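Local coordinates for sulfotransferase (Alicyclobacillus acidocaldarius subsp. acidocaldarius, PDB 3RNL), which probably transfers sulfo groups to acceptor substrates, as a P-loop-type sulfotransferase with an alpha-beta-alpha sandwich fold, at residues 40-54 with 88-102. Residues are numbered along the deposited sequence; the frame is centred on the assembly and turned at random.
Sequences KEAHFFSIPDFPERF and EASVFYLFYPGTAQR
His43 lies flat against Ser90 in the tightly packed centre of this contact: Ser90 CB stands 3.5 Å from the centroid of the His43 imidazole, only 5° off the ring normal, a CH-pi contact. The ring's rotation is fixed at both nitrogens. His43 NE2 accepts from Phe92 N at 3.0 Å, with the donor near the ring plane, while ND1 donates to Glu41 O from above the carbonyl plane. Ser90 OG, placed beside its own backbone N (chi1 -66°), accepts from His43 N at 2.9 Å and donates to Glu88 OE1. Farther along, buried Ser46 OG donates to Thr99 OG1 (2.8 Å), which in turn donates to Tyr96 O.

Both ends are more open. At one, Glu41 OE1 accepts from Val91 N (2.8 Å) and from a water that also reaches Ala89 O weakly. At the other, Arg102 extends past exposed Pro48, which lies over one guanidinium face, and meets Asp49 end-on in a salt bridge: Arg102 NH2 reaches Asp49 OD1 and Arg102 NH1 reaches Asp49 OD2, each at 2.9 Å. The planes are 63° apart, and both nitrogens lie well out of the carboxylate plane. Gly98 N binds OD2 from the other face, and Arg102 NH1 also donates to Phe45 O at 3.0 Å. A leucine in place of Arg102 would probably leave the Asp49 carboxylate without its countercharge and Phe45 O without this donor.

In this P-loop-type fold, the loop after edge strand 34-35, with glycerol bound near Glu41, thus packs on the connection from strand 85-89 of the parallel sheet to helix 99-106, flanked by Met62 of helix 60-64 and Tyr174 of helix 167-178.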
loop_
_atom_site.group_PDB
_atom_site.type_symbol
_atom_site.label_atom_id
_atom_site.label_comp_id
_atom_site.label_asym_id
_atom_site.label_seq_id
_atom_site.Cartn_x
_atom_site.Cartn_y
_atom_site.Cartn_z
ATOM N N LYS A 40 9.088 -7.794 -3.613
ATOM C CA LYS A 40 8.085 -6.770 -3.345
ATOM C C LYS A 40 8.073 -5.787 -4.516
ATOM O O LYS A 40 9.073 -5.661 -5.241
ATOM C CB LYS A 40 8.433 -5.992 -2.076
ATOM C CG LYS A 40 9.027 -6.837 -0.954
ATOM C CD LYS A 40 8.073 -7.949 -0.527
ATOM C CE LYS A 40 8.658 -8.761 0.629
ATOM N NZ LYS A 40 7.947 -10.051 0.818
ATOM N N GLU A 41 6.946 -5.100 -4.684
ATOM C CA GLU A 41 6.804 -4.039 -5.679
ATOM C C GLU A 41 6.873 -4.539 -7.122
ATOM O O GLU A 41 7.218 -3.772 -8.026
ATOM C CB GLU A 41 7.885 -2.959 -5.486
ATOM C CG GLU A 41 7.959 -2.378 -4.086
ATOM C CD GLU A 41 6.735 -1.565 -3.759
ATOM O OE1 GLU A 41 5.727 -2.163 -3.350
ATOM O OE2 GLU A 41 6.766 -0.327 -3.937
ATOM N N ALA A 42 6.512 -5.798 -7.355
ATOM C CA ALA A 42 6.404 -6.272 -8.732
ATOM C C ALA A 42 5.460 -5.398 -9.563
ATOM O O ALA A 42 5.726 -5.129 -10.740
ATOM C CB ALA A 42 5.947 -7.753 -8.765
ATOM N N HIS A 43 4.352 -4.978 -8.945
ATOM C CA HIS A 43 3.338 -4.126 -9.585
ATOM C C HIS A 43 2.759 -4.691 -10.881
ATOM O O HIS A 43 2.279 -3.940 -11.735
ATOM C CB HIS A 43 3.852 -2.688 -9.798
ATOM C CG HIS A 43 3.900 -1.897 -8.530
ATOM N ND1 HIS A 43 5.033 -1.820 -7.746
ATOM C CD2 HIS A 43 2.934 -1.217 -7.862
ATOM C CE1 HIS A 43 4.772 -1.098 -6.667
ATOM N NE2 HIS A 43 3.510 -0.710 -6.719
ATOM N N PHE A 44 2.762 -6.013 -11.007
ATOM C CA PHE A 44 2.269 -6.650 -12.229
ATOM C C PHE A 44 0.863 -6.175 -12.637
ATOM O O PHE A 44 0.600 -5.879 -13.818
ATOM C CB PHE A 44 2.308 -8.176 -12.070
ATOM C CG PHE A 44 1.721 -8.924 -13.232
ATOM C CD1 PHE A 44 2.415 -9.016 -14.434
ATOM C CD2 PHE A 44 0.487 -9.536 -13.124
ATOM C CE1 PHE A 44 1.880 -9.699 -15.515
ATOM C CE2 PHE A 44 -0.053 -10.228 -14.191
ATOM C CZ PHE A 44 0.651 -10.313 -15.392
ATOM N N PHE A 45 -0.049 -6.109 -11.673
ATOM C CA PHE A 45 -1.440 -5.752 -11.991
ATOM C C PHE A 45 -1.655 -4.259 -12.241
ATOM O O PHE A 45 -2.752 -3.846 -12.616
ATOM C CB PHE A 45 -2.388 -6.289 -10.908
ATOM C CG PHE A 45 -2.487 -7.790 -10.918
ATOM C CD1 PHE A 45 -3.178 -8.430 -11.936
ATOM C CD2 PHE A 45 -1.849 -8.555 -9.953
ATOM C CE1 PHE A 45 -3.270 -9.822 -11.974
ATOM C CE2 PHE A 45 -1.918 -9.942 -9.996
ATOM C CZ PHE A 45 -2.630 -10.572 -11.011
ATOM N N SER A 46 -0.633 -3.448 -11.957
ATOM C CA SER A 46 -0.678 -2.011 -12.248
ATOM C C SER A 46 -0.030 -1.542 -13.551
ATOM O O SER A 46 -0.222 -0.402 -13.962
ATOM C CB SER A 46 -0.055 -1.242 -11.070
ATOM O OG SER A 46 -0.891 -1.398 -9.932
ATOM N N ILE A 47 0.723 -2.416 -14.209
ATOM C CA ILE A 47 1.578 -1.967 -15.324
ATOM C C ILE A 47 0.822 -1.167 -16.396
ATOM O O ILE A 47 1.309 -0.140 -16.872
ATOM C CB ILE A 47 2.333 -3.140 -15.993
ATOM C CG1 ILE A 47 3.157 -3.926 -14.967
ATOM C CG2 ILE A 47 3.215 -2.642 -17.148
ATOM C CD1 ILE A 47 4.171 -3.114 -14.207
ATOM N N PRO A 48 -0.371 -1.628 -16.798
ATOM C CA PRO A 48 -1.042 -0.858 -17.854
ATOM C C PRO A 48 -1.417 0.579 -17.483
ATOM O O PRO A 48 -1.705 1.373 -18.386
ATOM C CB PRO A 48 -2.297 -1.693 -18.159
ATOM C CG PRO A 48 -1.902 -3.100 -17.734
ATOM C CD PRO A 48 -1.087 -2.881 -16.494
ATOM N N ASP A 49 -1.428 0.911 -16.193
ATOM C CA ASP A 49 -1.722 2.279 -15.758
ATOM C C ASP A 49 -0.460 3.146 -15.676
ATOM O O ASP A 49 -0.554 4.352 -15.435
ATOM C CB ASP A 49 -2.376 2.259 -14.367
ATOM C CG ASP A 49 -3.784 1.686 -14.382
ATOM O OD1 ASP A 49 -4.508 1.884 -15.388
ATOM O OD2 ASP A 49 -4.160 1.028 -13.391
ATOM N N PHE A 50 0.713 2.531 -15.831
ATOM C CA PHE A 50 1.977 3.251 -15.701
ATOM C C PHE A 50 2.141 4.203 -16.878
ATOM O O PHE A 50 1.657 3.925 -17.967
ATOM C CB PHE A 50 3.179 2.301 -15.769
ATOM C CG PHE A 50 3.502 1.581 -14.484
ATOM C CD1 PHE A 50 2.636 1.583 -13.404
ATOM C CD2 PHE A 50 4.712 0.905 -14.375
ATOM C CE1 PHE A 50 2.978 0.897 -12.225
ATOM C CE2 PHE A 50 5.059 0.221 -13.221
ATOM C CZ PHE A 50 4.198 0.222 -12.141
ATOM N N PRO A 51 2.868 5.310 -16.671
ATOM C CA PRO A 51 3.307 6.101 -17.828
ATOM C C PRO A 51 4.350 5.319 -18.616
ATOM O O PRO A 51 4.783 4.260 -18.159
ATOM C CB PRO A 51 3.969 7.320 -17.182
ATOM C CG PRO A 51 4.473 6.811 -15.862
ATOM C CD PRO A 51 3.404 5.824 -15.397
ATOM N N GLU A 52 4.799 5.842 -19.752
ATOM C CA GLU A 52 5.776 5.114 -20.551
ATOM C C GLU A 52 7.044 4.852 -19.758
ATOM O O GLU A 52 7.638 3.779 -19.849
ATOM C CB GLU A 52 6.119 5.857 -21.841
ATOM C CG GLU A 52 7.064 5.068 -22.734
ATOM C CD GLU A 52 7.435 5.809 -24.003
ATOM O OE1 GLU A 52 7.254 7.047 -24.048
ATOM O OE2 GLU A 52 7.907 5.150 -24.956
ATOM N N ARG A 53 7.498 5.857 -19.021
ATOM C CA ARG A 53 8.590 5.648 -18.081
ATOM C C ARG A 53 8.561 6.688 -16.963
ATOM O O ARG A 53 8.082 7.817 -17.150
ATOM C CB ARG A 53 9.956 5.611 -18.786
ATOM C CG ARG A 53 10.553 6.956 -19.089
ATOM C CD ARG A 53 11.962 6.840 -19.700
ATOM N NE ARG A 53 12.967 6.360 -18.752
ATOM C CZ ARG A 53 13.733 7.153 -18.002
ATOM N NH1 ARG A 53 13.604 8.476 -18.082
ATOM N NH2 ARG A 53 14.626 6.624 -17.169
ATOM N N PHE A 54 9.081 6.313 -15.804
ATOM C CA PHE A 54 9.160 7.236 -14.672
ATOM C C PHE A 54 10.457 8.011 -14.797
ATOM O O PHE A 54 11.515 7.432 -15.072
ATOM C CB PHE A 54 9.126 6.483 -13.343
ATOM C CG PHE A 54 7.848 5.729 -13.121
ATOM C CD1 PHE A 54 6.669 6.416 -12.859
ATOM C CD2 PHE A 54 7.821 4.340 -13.192
ATOM C CE1 PHE A 54 5.466 5.728 -12.648
ATOM C CE2 PHE A 54 6.628 3.638 -12.984
ATOM C CZ PHE A 54 5.452 4.330 -12.711
ATOM N N GLU A 88 1.010 -11.451 -2.381
ATOM C CA GLU A 88 2.004 -10.648 -3.065
ATOM C C GLU A 88 1.746 -9.205 -2.693
ATOM O O GLU A 88 0.591 -8.802 -2.567
ATOM C CB GLU A 88 1.885 -10.839 -4.584
ATOM C CG GLU A 88 3.014 -10.181 -5.387
ATOM C CD GLU A 88 2.553 -8.906 -6.090
ATOM O OE1 GLU A 88 3.161 -7.836 -5.853
ATOM O OE2 GLU A 88 1.579 -8.979 -6.883
ATOM N N ALA A 89 2.819 -8.437 -2.509
ATOM C CA ALA A 89 2.703 -7.064 -1.999
ATOM C C ALA A 89 3.340 -6.030 -2.915
ATOM O O ALA A 89 4.554 -6.054 -3.114
ATOM C CB ALA A 89 3.363 -6.966 -0.622
ATOM N N SER A 90 2.531 -5.103 -3.420
ATOM C CA SER A 90 3.044 -3.935 -4.163
ATOM C C SER A 90 2.253 -2.719 -3.700
ATOM O O SER A 90 1.024 -2.704 -3.822
ATOM C CB SER A 90 2.830 -4.134 -5.675
ATOM O OG SER A 90 3.622 -5.203 -6.168
ATOM N N VAL A 91 2.938 -1.697 -3.188
ATOM C CA VAL A 91 2.252 -0.631 -2.464
ATOM C C VAL A 91 1.463 0.368 -3.311
ATOM O O VAL A 91 0.645 1.105 -2.765
ATOM C CB VAL A 91 3.209 0.131 -1.536
ATOM C CG1 VAL A 91 3.782 -0.821 -0.490
ATOM C CG2 VAL A 91 4.298 0.804 -2.348
ATOM N N PHE A 92 1.704 0.432 -4.621
ATOM C CA PHE A 92 0.886 1.300 -5.453
ATOM C C PHE A 92 -0.286 0.584 -6.145
ATOM O O PHE A 92 -0.982 1.162 -6.971
ATOM C CB PHE A 92 1.742 2.135 -6.418
ATOM C CG PHE A 92 2.713 3.038 -5.702
ATOM C CD1 PHE A 92 2.250 4.105 -4.943
ATOM C CD2 PHE A 92 4.079 2.807 -5.762
ATOM C CE1 PHE A 92 3.152 4.949 -4.267
ATOM C CE2 PHE A 92 4.972 3.640 -5.088
ATOM C CZ PHE A 92 4.501 4.710 -4.338
ATOM N N TYR A 93 -0.477 -0.691 -5.825
ATOM C CA TYR A 93 -1.686 -1.380 -6.283
ATOM C C TYR A 93 -2.950 -0.599 -5.889
ATOM O O TYR A 93 -3.917 -0.544 -6.643
ATOM C CB TYR A 93 -1.733 -2.776 -5.669
ATOM C CG TYR A 93 -0.959 -3.856 -6.399
ATOM C CD1 TYR A 93 -0.562 -3.701 -7.720
ATOM C CD2 TYR A 93 -0.681 -5.065 -5.768
ATOM C CE1 TYR A 93 0.116 -4.714 -8.395
ATOM C CE2 TYR A 93 -0.004 -6.084 -6.431
ATOM C CZ TYR A 93 0.377 -5.902 -7.744
ATOM O OH TYR A 93 1.038 -6.906 -8.395
ATOM N N LEU A 94 -2.941 0.012 -4.712
ATOM C CA LEU A 94 -4.118 0.753 -4.238
ATOM C C LEU A 94 -4.329 2.012 -5.087
ATOM O O LEU A 94 -5.457 2.410 -5.415
ATOM C CB LEU A 94 -3.903 1.130 -2.765
ATOM C CG LEU A 94 -5.065 1.923 -2.146
ATOM C CD1 LEU A 94 -6.384 1.108 -2.153
ATOM C CD2 LEU A 94 -4.717 2.374 -0.717
ATOM N N PHE A 95 -3.218 2.618 -5.484
ATOM C CA PHE A 95 -3.243 3.915 -6.151
ATOM C C PHE A 95 -3.647 3.849 -7.627
ATOM O O PHE A 95 -4.417 4.690 -8.097
ATOM C CB PHE A 95 -1.861 4.573 -6.026
ATOM C CG PHE A 95 -1.728 5.869 -6.799
ATOM C CD1 PHE A 95 -2.325 7.031 -6.334
ATOM C CD2 PHE A 95 -1.005 5.919 -7.986
ATOM C CE1 PHE A 95 -2.199 8.232 -7.037
ATOM C CE2 PHE A 95 -0.886 7.111 -8.700
ATOM C CZ PHE A 95 -1.485 8.263 -8.225
ATOM N N TYR A 96 -3.136 2.870 -8.363
ATOM C CA TYR A 96 -3.400 2.819 -9.808
ATOM C C TYR A 96 -4.806 2.270 -10.052
ATOM O O TYR A 96 -5.147 1.184 -9.578
ATOM C CB TYR A 96 -2.328 1.986 -10.520
ATOM C CG TYR A 96 -1.040 2.771 -10.676
ATOM C CD1 TYR A 96 -0.992 3.894 -11.503
ATOM C CD2 TYR A 96 0.102 2.423 -9.974
ATOM C CE1 TYR A 96 0.180 4.634 -11.637
ATOM C CE2 TYR A 96 1.282 3.152 -10.110
ATOM C CZ TYR A 96 1.309 4.253 -10.942
ATOM O OH TYR A 96 2.472 4.996 -11.078
ATOM N N PRO A 97 -5.639 3.048 -10.755
ATOM C CA PRO A 97 -7.098 2.862 -10.709
ATOM C C PRO A 97 -7.633 1.631 -11.428
ATOM O O PRO A 97 -8.767 1.253 -11.155
ATOM C CB PRO A 97 -7.636 4.153 -11.342
ATOM C CG PRO A 97 -6.558 4.551 -12.289
ATOM C CD PRO A 97 -5.259 4.203 -11.585
ATOM N N GLY A 98 -6.855 1.026 -12.322
ATOM C CA GLY A 98 -7.333 -0.142 -13.037
ATOM C C GLY A 98 -6.905 -1.454 -12.399
ATOM O O GLY A 98 -7.283 -2.541 -12.864
ATOM N N THR A 99 -6.143 -1.354 -11.312
ATOM C CA THR A 99 -5.511 -2.527 -10.714
ATOM C C THR A 99 -6.516 -3.545 -10.180
ATOM O O THR A 99 -6.408 -4.745 -10.469
ATOM C CB THR A 99 -4.540 -2.107 -9.583
ATOM O OG1 THR A 99 -3.629 -1.114 -10.094
ATOM C CG2 THR A 99 -3.739 -3.311 -9.082
ATOM N N ALA A 100 -7.481 -3.069 -9.395
ATOM C CA ALA A 100 -8.440 -3.969 -8.762
ATOM C C ALA A 100 -9.136 -4.829 -9.810
ATOM O O ALA A 100 -9.266 -6.032 -9.630
ATOM C CB ALA A 100 -9.485 -3.177 -7.957
ATOM N N GLN A 101 -9.590 -4.206 -10.892
ATOM C CA GLN A 101 -10.332 -4.949 -11.918
ATOM C C GLN A 101 -9.451 -5.985 -12.639
ATOM O O GLN A 101 -9.906 -7.093 -12.961
ATOM C CB GLN A 101 -11.022 -3.997 -12.916
ATOM C CG GLN A 101 -11.931 -4.749 -13.925
ATOM C CD GLN A 101 -13.145 -5.381 -13.251
ATOM O OE1 GLN A 101 -13.945 -4.693 -12.627
ATOM N NE2 GLN A 101 -13.280 -6.702 -13.372
ATOM N N ARG A 102 -8.182 -5.654 -12.889
ATOM C CA ARG A 102 -7.276 -6.640 -13.503
ATOM C C ARG A 102 -7.032 -7.828 -12.586
ATOM O O ARG A 102 -6.964 -8.984 -13.041
ATOM C CB ARG A 102 -5.914 -6.023 -13.856
ATOM C CG ARG A 102 -6.002 -4.937 -14.885
ATOM C CD ARG A 102 -4.621 -4.329 -15.266
ATOM N NE ARG A 102 -4.929 -3.080 -15.933
ATOM C CZ ARG A 102 -4.761 -1.876 -15.396
ATOM N NH1 ARG A 102 -4.163 -1.729 -14.206
ATOM N NH2 ARG A 102 -5.142 -0.813 -16.087
HETATM O O HOH W 1 5.306 -3.912 -1.234
HETATM O O HOH W 2 5.883 -8.024 -5.652
#